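PDB 1O70: fasciclin I from Drosophila melanogaster, which serves as a neural cell adhesion molecule, held at the cell surface by a probable GPI anchor and built from repeated FAS1 domains, the third and fourth present here. Local coordinates for residues 168-173 with 287-292; 195-200 with 301-306; 230-235 with 261-266. All coordinates share one frame; numbering follows the deposited sequence.

Contact 1: residues 168-173 with 287-292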
loop_
_atom_site.group_PDB
_atom_site.type_symbol
_atom_site.label_atom_id
_atom_site.label_comp_id
_atom_site.label_asym_id
_atom_site.label_seq_id
_atom_site.Cartn_x
_atom_site.Cartn_y
_atom_site.Cartn_z
ATOM N N ASP A 168 8.475 -5.395 0.632
ATOM C CA ASP A 168 7.708 -5.131 -0.594
ATOM C C ASP A 168 8.618 -5.100 -1.830
ATOM O O ASP A 168 9.382 -4.148 -2.029
ATOM C CB ASP A 168 6.978 -3.789 -0.473
ATOM C CG ASP A 168 5.862 -3.622 -1.501
ATOM O OD1 ASP A 168 6.036 -4.025 -2.675
ATOM O OD2 ASP A 168 4.805 -3.060 -1.138
ATOM N N PRO A 169 8.518 -6.117 -2.704
ATOM C CA PRO A 169 9.369 -6.151 -3.903
ATOM C C PRO A 169 9.269 -4.906 -4.782
ATOM O O PRO A 169 10.217 -4.545 -5.492
ATOM C CB PRO A 169 8.878 -7.389 -4.659
ATOM C CG PRO A 169 8.173 -8.206 -3.617
ATOM C CD PRO A 169 7.500 -7.177 -2.759
ATOM N N MET A 170 8.110 -4.261 -4.741
ATOM C CA MET A 170 7.873 -3.077 -5.552
ATOM C C MET A 170 8.716 -1.881 -5.114
ATOM O O MET A 170 8.971 -0.965 -5.902
ATOM C CB MET A 170 6.395 -2.711 -5.493
ATOM C CG MET A 170 5.980 -1.880 -6.670
ATOM S SD MET A 170 4.207 -1.722 -6.811
ATOM C CE MET A 170 4.031 -0.244 -5.903
ATOM N N MET A 171 9.154 -1.926 -3.860
ATOM C CA MET A 171 9.950 -0.877 -3.249
ATOM C C MET A 171 11.428 -1.224 -3.174
ATOM O O MET A 171 12.211 -0.433 -2.659
ATOM C CB MET A 171 9.415 -0.591 -1.835
ATOM C CG MET A 171 7.953 -0.087 -1.798
ATOM S SD MET A 171 7.323 0.175 -0.124
ATOM C CE MET A 171 5.578 0.449 -0.388
ATOM N N SER A 172 11.808 -2.377 -3.717
ATOM C CA SER A 172 13.192 -2.853 -3.665
ATOM C C SER A 172 14.287 -1.838 -4.020
ATOM O O SER A 172 15.312 -1.777 -3.330
ATOM C CB SER A 172 13.355 -4.105 -4.536
ATOM O OG SER A 172 13.761 -3.782 -5.863
ATOM N N ASP A 173 14.081 -1.044 -5.071
ATOM C CA ASP A 173 15.082 -0.053 -5.457
ATOM C C ASP A 173 15.198 1.057 -4.420
ATOM O O ASP A 173 16.289 1.360 -3.927
ATOM C CB ASP A 173 14.753 0.551 -6.827
ATOM C CG ASP A 173 15.130 -0.366 -7.974
ATOM O OD1 ASP A 173 15.791 -1.380 -7.730
ATOM O OD2 ASP A 173 14.772 -0.080 -9.129
ATOM N N ASN A 287 2.004 10.390 -11.062
ATOM C CA ASN A 287 0.841 9.649 -10.598
ATOM C C ASN A 287 1.187 8.843 -9.358
ATOM O O ASN A 287 2.275 8.264 -9.260
ATOM C CB ASN A 287 0.330 8.688 -11.676
ATOM C CG ASN A 287 -0.301 9.405 -12.851
ATOM O OD1 ASN A 287 -0.789 10.534 -12.729
ATOM N ND2 ASN A 287 -0.323 8.739 -13.995
ATOM N N VAL A 288 0.263 8.824 -8.403
ATOM C CA VAL A 288 0.447 8.057 -7.182
ATOM C C VAL A 288 -0.092 6.655 -7.498
ATOM O O VAL A 288 -1.299 6.456 -7.583
ATOM C CB VAL A 288 -0.350 8.687 -6.006
ATOM C CG1 VAL A 288 -0.108 7.897 -4.729
ATOM C CG2 VAL A 288 0.055 10.136 -5.812
ATOM N N TYR A 289 0.811 5.695 -7.688
ATOM C CA TYR A 289 0.435 4.322 -8.027
ATOM C C TYR A 289 -0.266 3.562 -6.897
ATOM O O TYR A 289 -1.282 2.909 -7.121
ATOM C CB TYR A 289 1.669 3.547 -8.488
ATOM C CG TYR A 289 1.366 2.158 -8.975
ATOM C CD1 TYR A 289 0.557 1.951 -10.093
ATOM C CD2 TYR A 289 1.871 1.043 -8.310
ATOM C CE1 TYR A 289 0.254 0.662 -10.538
ATOM C CE2 TYR A 289 1.575 -0.251 -8.749
ATOM C CZ TYR A 289 0.764 -0.432 -9.862
ATOM O OH TYR A 289 0.460 -1.707 -10.290
ATOM N N ARG A 290 0.285 3.611 -5.692
ATOM C CA ARG A 290 -0.345 2.955 -4.550
ATOM C C ARG A 290 -0.437 4.009 -3.455
ATOM O O ARG A 290 0.557 4.329 -2.789
ATOM C CB ARG A 290 0.493 1.775 -4.051
ATOM C CG ARG A 290 0.341 0.494 -4.851
ATOM C CD ARG A 290 1.408 -0.496 -4.465
ATOM N NE ARG A 290 1.367 -0.816 -3.042
ATOM C CZ ARG A 290 2.400 -1.318 -2.374
ATOM N NH1 ARG A 290 3.550 -1.548 -3.008
ATOM N NH2 ARG A 290 2.279 -1.589 -1.080
ATOM N N PRO A 291 -1.620 4.596 -3.285
ATOM C CA PRO A 291 -1.755 5.607 -2.242
ATOM C C PRO A 291 -2.078 4.979 -0.901
ATOM O O PRO A 291 -2.614 3.873 -0.819
ATOM C CB PRO A 291 -2.922 6.436 -2.736
ATOM C CG PRO A 291 -3.804 5.380 -3.332
ATOM C CD PRO A 291 -2.802 4.591 -4.163
ATOM N N ASP A 292 -1.737 5.695 0.155
ATOM C CA ASP A 292 -2.072 5.255 1.490
ATOM C C ASP A 292 -1.657 3.853 1.907
ATOM O O ASP A 292 -2.480 3.099 2.410
ATOM C CB ASP A 292 -3.583 5.419 1.664
ATOM C CG ASP A 292 -4.065 6.794 1.205
ATOM O OD1 ASP A 292 -3.437 7.796 1.608
ATOM O OD2 ASP A 292 -5.050 6.886 0.442
#
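The guanidinium of Arg290 meets Asp168 at its edge, in its own plane, and the ring of Tyr289 meets Met170 at its edge. Carboxylate and guanidinium approach tip to tip and are nearly coplanar, 28° apart. Asp168 CG stands anti to its backbone N (chi1 -163°), on the side facing Arg290. Arg290 grips end-on with two nitrogens, and both bonds go to one oxygen. Arg290 NH1 lies 2.7 Å from Asp168 OD2, on its syn side, and NH2 of Arg290 lies 2.9 Å from the same OD2. The other oxygen, OD1 of Asp168, accepts from Met170 N at 2.9 Å. This is an Asx turn, and it ties the carboxylate to the start of the 3-10 segment 169-171. Met170 SD sits 4.8 Å from the Tyr289 ring centroid, at the ring edge, a Met-aromatic contact. Met171 reaches the guanidinium with its own methyl, CE lying 3.9 Å from Arg290 NH1. An alanine in place of Arg290 would probably leave the buried Asp168 carboxylate without its positive mate across the contact. NH2 of Arg290 also bridges to Glu127, on strand 123-128 of the third FAS1 domain, so the arginine links the two domains. Tyr289 and Arg290 both face Val302 in a classic beta bulge of strand 284-295. The 3-10 turn leads into helix 172-177, and Met170 and Met171 also rest on strand 298-303.

Contact 2: residues 195-200 with 301-306; sequences TYFVPR and HVIDYP. With SO4 (sulfate ion), chain C.
Two neighbouring parallel strands of the mixed sheet in the fourth FAS1 domain, 193-199 and 298-303, form this contact. Phe197 pairs with His301, Val198 with Val302 and Pro199 with Ile303. His301 N donates to Tyr196 O at 2.9 Å, and Val198 N returns a bond to His301 O. Ile303 N then donates to Val198 O, and Arg200 N closes the series on Ile303 O at 3.1 Å.

Phe197, His301, Pro199 and Ile303 project from one face of the sheet. The side chains of Phe197 and His301 lie side by side, pointing the same way, with Phe197 CE2 3.8 Å from His301 CD2. Their rings meet obliquely, planes 34° apart. Thr195 CG2 comes to the edge of the imidazole, 3.7 Å from His301 CD2. Pro199 CG packs on Pro306 CB at 3.5 Å. Ile303 CG1 lies between its backbone N and carbonyl carbon (chi1 64°), which sets it against Pro199 CA. Val198 and Val302 take the other face, where Val302 CG1 meets Arg200 CB at 3.6 Å.

Arg200 and Asp304 run alongside each other with nearly coplanar end groups, though the salt bridge is long, 3.7 Å from NH1 of Arg200 to OD2 of Asp304. Arg200 NE also donates to O2 of a sulfate ion, probably from the crystallisation liquor, at 2.9 Å. Both imidazole nitrogens of His301 are engaged, ND1 with Asp292 N and NE2 with Tyr242 O. The bond from Asp292 N implies that ND1 accepts, which would favour a neutral ring with its proton on NE2.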
loop_
_atom_site.group_PDB
_atom_site.type_symbol
_atom_site.label_atom_id
_atom_site.label_comp_id
_atom_site.label_asym_id
_atom_site.label_seq_id
_atom_site.Cartn_x
_atom_site.Cartn_y
_atom_site.Cartn_z
ATOM N N THR A 195 5.793 10.053 6.367
ATOM C CA THR A 195 4.968 10.007 5.169
ATOM C C THR A 195 6.016 9.919 4.065
ATOM O O THR A 195 6.556 10.935 3.617
ATOM C CB THR A 195 4.131 11.273 5.016
ATOM O OG1 THR A 195 3.184 11.340 6.088
ATOM C CG2 THR A 195 3.385 11.258 3.709
ATOM N N TYR A 196 6.313 8.692 3.647
ATOM C CA TYR A 196 7.334 8.442 2.635
ATOM C C TYR A 196 6.755 8.253 1.232
ATOM O O TYR A 196 5.977 7.326 0.987
ATOM C CB TYR A 196 8.145 7.200 3.045
ATOM C CG TYR A 196 9.531 7.066 2.429
ATOM C CD1 TYR A 196 10.292 5.915 2.648
ATOM C CD2 TYR A 196 10.075 8.066 1.618
ATOM C CE1 TYR A 196 11.551 5.750 2.075
ATOM C CE2 TYR A 196 11.340 7.916 1.041
ATOM C CZ TYR A 196 12.073 6.752 1.269
ATOM O OH TYR A 196 13.303 6.582 0.663
ATOM N N PHE A 197 7.129 9.152 0.324
ATOM C CA PHE A 197 6.686 9.063 -1.058
ATOM C C PHE A 197 7.742 8.206 -1.724
ATOM O O PHE A 197 8.816 8.688 -2.085
ATOM C CB PHE A 197 6.619 10.442 -1.719
ATOM C CG PHE A 197 5.612 11.353 -1.101
ATOM C CD1 PHE A 197 5.931 12.065 0.047
ATOM C CD2 PHE A 197 4.317 11.434 -1.612
ATOM C CE1 PHE A 197 4.982 12.846 0.692
ATOM C CE2 PHE A 197 3.350 12.214 -0.979
ATOM C CZ PHE A 197 3.682 12.920 0.181
ATOM N N VAL A 198 7.419 6.924 -1.867
ATOM C CA VAL A 198 8.334 5.943 -2.429
ATOM C C VAL A 198 8.218 5.634 -3.914
ATOM O O VAL A 198 7.213 5.097 -4.369
ATOM C CB VAL A 198 8.197 4.597 -1.706
ATOM C CG1 VAL A 198 9.150 3.604 -2.307
ATOM C CG2 VAL A 198 8.455 4.772 -0.221
ATOM N N PRO A 199 9.253 5.970 -4.697
ATOM C CA PRO A 199 9.175 5.665 -6.129
ATOM C C PRO A 199 9.238 4.132 -6.287
ATOM O O PRO A 199 10.037 3.470 -5.627
ATOM C CB PRO A 199 10.416 6.353 -6.696
ATOM C CG PRO A 199 10.632 7.516 -5.743
ATOM C CD PRO A 199 10.391 6.862 -4.407
ATOM N N ARG A 200 8.389 3.566 -7.141
ATOM C CA ARG A 200 8.380 2.124 -7.357
ATOM C C ARG A 200 9.577 1.758 -8.229
ATOM O O ARG A 200 10.202 2.635 -8.821
ATOM C CB ARG A 200 7.097 1.703 -8.066
ATOM C CG ARG A 200 6.942 2.363 -9.415
ATOM C CD ARG A 200 5.572 2.129 -10.005
ATOM N NE ARG A 200 5.324 0.717 -10.249
ATOM C CZ ARG A 200 4.332 0.257 -11.007
ATOM N NH1 ARG A 200 3.493 1.107 -11.594
ATOM N NH2 ARG A 200 4.179 -1.049 -11.179
ATOM N N HIS A 301 3.388 6.307 0.213
ATOM C CA HIS A 301 2.632 6.521 -1.027
ATOM C C HIS A 301 3.548 6.132 -2.189
ATOM O O HIS A 301 4.551 6.806 -2.458
ATOM C CB HIS A 301 2.228 7.983 -1.178
ATOM C CG HIS A 301 1.411 8.509 -0.037
ATOM N ND1 HIS A 301 0.108 8.120 0.187
ATOM C CD2 HIS A 301 1.714 9.398 0.940
ATOM C CE1 HIS A 301 -0.360 8.746 1.252
ATOM N NE2 HIS A 301 0.594 9.528 1.727
ATOM N N VAL A 302 3.218 5.053 -2.885
ATOM C CA VAL A 302 4.067 4.623 -3.987
ATOM C C VAL A 302 3.828 5.477 -5.219
ATOM O O VAL A 302 2.718 5.536 -5.751
ATOM C CB VAL A 302 3.837 3.148 -4.339
ATOM C CG1 VAL A 302 4.758 2.755 -5.474
ATOM C CG2 VAL A 302 4.101 2.278 -3.119
ATOM N N ILE A 303 4.876 6.146 -5.677
ATOM C CA ILE A 303 4.738 7.002 -6.838
ATOM C C ILE A 303 5.351 6.429 -8.111
ATOM O O ILE A 303 6.159 5.502 -8.054
ATOM C CB ILE A 303 5.276 8.399 -6.523
ATOM C CG1 ILE A 303 6.771 8.363 -6.233
ATOM C CG2 ILE A 303 4.533 8.938 -5.292
ATOM C CD1 ILE A 303 7.347 9.732 -5.909
ATOM N N ASP A 304 4.937 6.964 -9.258
ATOM C CA ASP A 304 5.391 6.489 -10.570
ATOM C C ASP A 304 6.792 6.912 -10.965
ATOM O O ASP A 304 7.452 6.237 -11.756
ATOM C CB ASP A 304 4.435 6.968 -11.663
ATOM C CG ASP A 304 3.255 6.041 -11.868
ATOM O OD1 ASP A 304 2.225 6.526 -12.389
ATOM O OD2 ASP A 304 3.350 4.828 -11.551
ATOM N N TYR A 305 7.236 8.038 -10.425
ATOM C CA TYR A 305 8.545 8.574 -10.763
ATOM C C TYR A 305 9.049 9.356 -9.558
ATOM O O TYR A 305 8.274 10.008 -8.859
ATOM C CB TYR A 305 8.413 9.499 -11.980
ATOM C CG TYR A 305 9.715 9.849 -12.669
ATOM C CD1 TYR A 305 10.359 8.924 -13.497
ATOM C CD2 TYR A 305 10.320 11.103 -12.482
ATOM C CE1 TYR A 305 11.569 9.236 -14.121
ATOM C CE2 TYR A 305 11.536 11.422 -13.103
ATOM C CZ TYR A 305 12.153 10.483 -13.918
ATOM O OH TYR A 305 13.366 10.768 -14.514
ATOM N N PRO A 306 10.360 9.305 -9.304
ATOM C CA PRO A 306 10.961 10.014 -8.169
ATOM C C PRO A 306 10.972 11.534 -8.337
ATOM O O PRO A 306 11.024 12.035 -9.457
ATOM C CB PRO A 306 12.367 9.424 -8.113
ATOM C CG PRO A 306 12.658 9.133 -9.551
ATOM C CD PRO A 306 11.375 8.540 -10.048
HETATM S S SO4 C . 7.374 -2.486 -10.313
HETATM O O1 SO4 C . 7.492 -3.308 -9.114
HETATM O O2 SO4 C . 7.575 -1.075 -9.945
HETATM O O3 SO4 C . 8.387 -2.868 -11.308
HETATM O O4 SO4 C . 6.024 -2.666 -10.883
#

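Contact 3: residues 230-235 with 261-266; sequences ILERHL and TFRDSL. With SO4 (sulfate ion), chain F.
A carboxylate standing almost upright on the face of a guanidinium is the odd feature here. Glu232 and Arg263 pair by charge alone, and no N-H points at the acid. OE2 of Glu232 stands 3.5 Å above the guanidinium plane of Arg263, over its centre. The closest guanidinium nitrogen is Arg263 NH1, 3.5 Å from Glu232 OE1. The two flat groups are almost perpendicular, 87° apart. The chain of Glu232 is extended beyond CG, and its carboxylate reaches Phe262 as well as Arg263. OE2 of Glu232 lies 3.5 Å from Phe262 CD2, with the ring and carboxylate planes 43° apart. Lys228 makes a weak, long ion pair with the same OE2. Phe262 and Arg263 lie at the surface, where crystal packing may influence them.

No hydrogen bond joins the two segments. Backbone carbonyls of 230-235 meet carbon atoms of the other segment instead. Glu232 O is 3.4 Å from Thr261 CB, and Leu235 O makes a CA-H...O contact with Thr261 CA at 3.3 Å. Leu266 CD1 reaches Arg233 O at 3.6 Å. Thr261 OG1 sits between its backbone N and carbonyl carbon (chi1 68°) and accepts from Asp264 N in an ST motif, closing the turn from Thr261 to Asp264.

Arg233 NH1 is bonded to Leu307 O and bridged to Asp312, while NH2 donates to O3 of a sulfate ion at 3.2 Å. His234 ND1 donates to Ile230 O in the plane of its ring, tying the imidazole back to the helix. The C-terminal part of helix 224-232 packs against the turn between strands 257-260 and 265-273. Leu231, His234 and Leu235 lean on Tyr196 of strand 193-199, and Arg233 and Leu266 both touch Trp281 of strand 276-281.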
loop_
_atom_site.group_PDB
_atom_site.type_symbol
_atom_site.label_atom_id
_atom_site.label_comp_id
_atom_site.label_asym_id
_atom_site.label_seq_id
_atom_site.Cartn_x
_atom_site.Cartn_y
_atom_site.Cartn_z
ATOM N N ILE A 230 18.403 13.039 -1.961
ATOM C CA ILE A 230 17.266 12.770 -2.850
ATOM C C ILE A 230 16.106 12.156 -2.063
ATOM O O ILE A 230 14.965 12.586 -2.192
ATOM C CB ILE A 230 17.644 11.789 -3.992
ATOM C CG1 ILE A 230 18.790 12.361 -4.830
ATOM C CG2 ILE A 230 16.429 11.535 -4.883
ATOM C CD1 ILE A 230 18.411 13.597 -5.645
ATOM N N LEU A 231 16.411 11.149 -1.252
ATOM C CA LEU A 231 15.404 10.480 -0.449
ATOM C C LEU A 231 14.804 11.379 0.621
ATOM O O LEU A 231 13.592 11.365 0.838
ATOM C CB LEU A 231 15.996 9.227 0.194
ATOM C CG LEU A 231 15.902 7.900 -0.574
ATOM C CD1 LEU A 231 15.686 8.132 -2.064
ATOM C CD2 LEU A 231 17.157 7.086 -0.311
ATOM N N GLU A 232 15.633 12.166 1.298
ATOM C CA GLU A 232 15.112 13.055 2.338
ATOM C C GLU A 232 14.074 13.996 1.762
ATOM O O GLU A 232 13.228 14.516 2.485
ATOM C CB GLU A 232 16.241 13.861 2.974
ATOM C CG GLU A 232 17.316 12.980 3.579
ATOM C CD GLU A 232 18.414 13.776 4.241
ATOM O OE1 GLU A 232 18.702 14.893 3.754
ATOM O OE2 GLU A 232 19.000 13.273 5.222
ATOM N N ARG A 233 14.140 14.215 0.452
ATOM C CA ARG A 233 13.189 15.084 -0.214
ATOM C C ARG A 233 11.838 14.367 -0.284
ATOM O O ARG A 233 10.796 15.010 -0.349
ATOM C CB ARG A 233 13.693 15.402 -1.617
ATOM C CG ARG A 233 12.719 16.201 -2.474
ATOM C CD ARG A 233 13.203 16.299 -3.910
ATOM N NE ARG A 233 14.360 17.182 -4.059
ATOM C CZ ARG A 233 15.039 17.326 -5.193
ATOM N NH1 ARG A 233 14.672 16.643 -6.266
ATOM N NH2 ARG A 233 16.085 18.140 -5.261
ATOM N N HIS A 234 11.864 13.032 -0.264
ATOM C CA HIS A 234 10.637 12.245 -0.337
ATOM C C HIS A 234 10.034 11.921 1.026
ATOM O O HIS A 234 8.904 11.425 1.108
ATOM C CB HIS A 234 10.890 10.922 -1.064
ATOM C CG HIS A 234 11.317 11.073 -2.487
ATOM N ND1 HIS A 234 12.555 11.561 -2.840
ATOM C CD2 HIS A 234 10.684 10.785 -3.648
ATOM C CE1 HIS A 234 12.667 11.566 -4.155
ATOM N NE2 HIS A 234 11.544 11.100 -4.670
ATOM N N LEU A 235 10.780 12.215 2.088
ATOM C CA LEU A 235 10.352 11.896 3.445
ATOM C C LEU A 235 9.874 13.034 4.328
ATOM O O LEU A 235 10.660 13.881 4.752
ATOM C CB LEU A 235 11.481 11.158 4.172
ATOM C CG LEU A 235 11.132 10.615 5.562
ATOM C CD1 LEU A 235 10.084 9.516 5.423
ATOM C CD2 LEU A 235 12.392 10.080 6.240
ATOM N N THR A 261 10.378 18.223 5.847
ATOM C CA THR A 261 11.178 17.066 5.468
ATOM C C THR A 261 12.233 16.993 6.555
ATOM O O THR A 261 12.043 17.557 7.632
ATOM C CB THR A 261 11.880 17.233 4.123
ATOM O OG1 THR A 261 12.889 18.240 4.234
ATOM C CG2 THR A 261 10.879 17.615 3.045
ATOM N N PHE A 262 13.354 16.336 6.284
ATOM C CA PHE A 262 14.388 16.225 7.305
ATOM C C PHE A 262 15.097 17.545 7.616
ATOM O O PHE A 262 15.088 18.008 8.757
ATOM C CB PHE A 262 15.430 15.182 6.903
ATOM C CG PHE A 262 16.332 14.767 8.034
ATOM C CD1 PHE A 262 15.808 14.124 9.157
ATOM C CD2 PHE A 262 17.705 14.996 7.971
ATOM C CE1 PHE A 262 16.640 13.710 10.202
ATOM C CE2 PHE A 262 18.552 14.589 9.009
ATOM C CZ PHE A 262 18.017 13.944 10.127
ATOM N N ARG A 263 15.701 18.151 6.599
ATOM C CA ARG A 263 16.428 19.395 6.786
ATOM C C ARG A 263 15.775 20.581 6.085
ATOM O O ARG A 263 16.304 21.692 6.109
ATOM C CB ARG A 263 17.877 19.220 6.305
ATOM C CG ARG A 263 18.661 18.172 7.093
ATOM C CD ARG A 263 19.864 17.647 6.313
ATOM N NE ARG A 263 20.473 16.484 6.966
ATOM C CZ ARG A 263 21.354 15.666 6.389
ATOM N NH1 ARG A 263 21.737 15.873 5.132
ATOM N NH2 ARG A 263 21.857 14.639 7.068
ATOM N N ASP A 264 14.620 20.356 5.472
ATOM C CA ASP A 264 13.933 21.441 4.788
ATOM C C ASP A 264 12.426 21.224 4.789
ATOM O O ASP A 264 11.830 20.964 5.836
ATOM C CB ASP A 264 14.443 21.565 3.347
ATOM C CG ASP A 264 14.286 22.964 2.806
ATOM O OD1 ASP A 264 13.151 23.498 2.852
ATOM O OD2 ASP A 264 15.298 23.543 2.346
ATOM N N SER A 265 11.812 21.353 3.618
ATOM C CA SER A 265 10.374 21.160 3.481
ATOM C C SER A 265 10.041 20.671 2.075
ATOM O O SER A 265 10.886 20.690 1.186
ATOM C CB SER A 265 9.619 22.464 3.779
ATOM O OG SER A 265 9.916 23.479 2.834
ATOM N N LEU A 266 8.808 20.214 1.892
ATOM C CA LEU A 266 8.344 19.723 0.604
ATOM C C LEU A 266 7.093 20.492 0.217
ATOM O O LEU A 266 6.118 20.553 0.974
ATOM C CB LEU A 266 8.020 18.225 0.681
ATOM C CG LEU A 266 7.537 17.556 -0.610
ATOM C CD1 LEU A 266 8.651 17.576 -1.652
ATOM C CD2 LEU A 266 7.119 16.125 -0.323
HETATM S S SO4 F . 15.358 20.158 -2.274
HETATM O O1 SO4 F . 14.749 19.336 -1.199
HETATM O O2 SO4 F . 15.385 21.577 -1.858
HETATM O O3 SO4 F . 16.741 19.690 -2.531
HETATM O O4 SO4 F . 14.549 20.024 -3.511
#

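In the fold
All three contacts belong to the fourth FAS1 domain and reach the same mixed sheet. Contacts 1 and 2 are closely joined, their centres about 6 Å apart. Arg290 O lies 2.8 Å from Val302 N and Asn287 O lies 3.0 Å from Asp304 N, both probable backbone hydrogen bonds, the second just past the end of strand 298-303. Tyr289 also makes a cation-pi contact with Arg200. Contact 3 lies farther out, its centre about 13 Å from that of contact 2. The two meet where Phe197 N approaches His234 O at 3.0 Å. Contacts 1 and 3 do not touch, with nearest atoms about 7 Å apart. The glycan attached at Asn132 of the third domain touches Pro169 of contact 1.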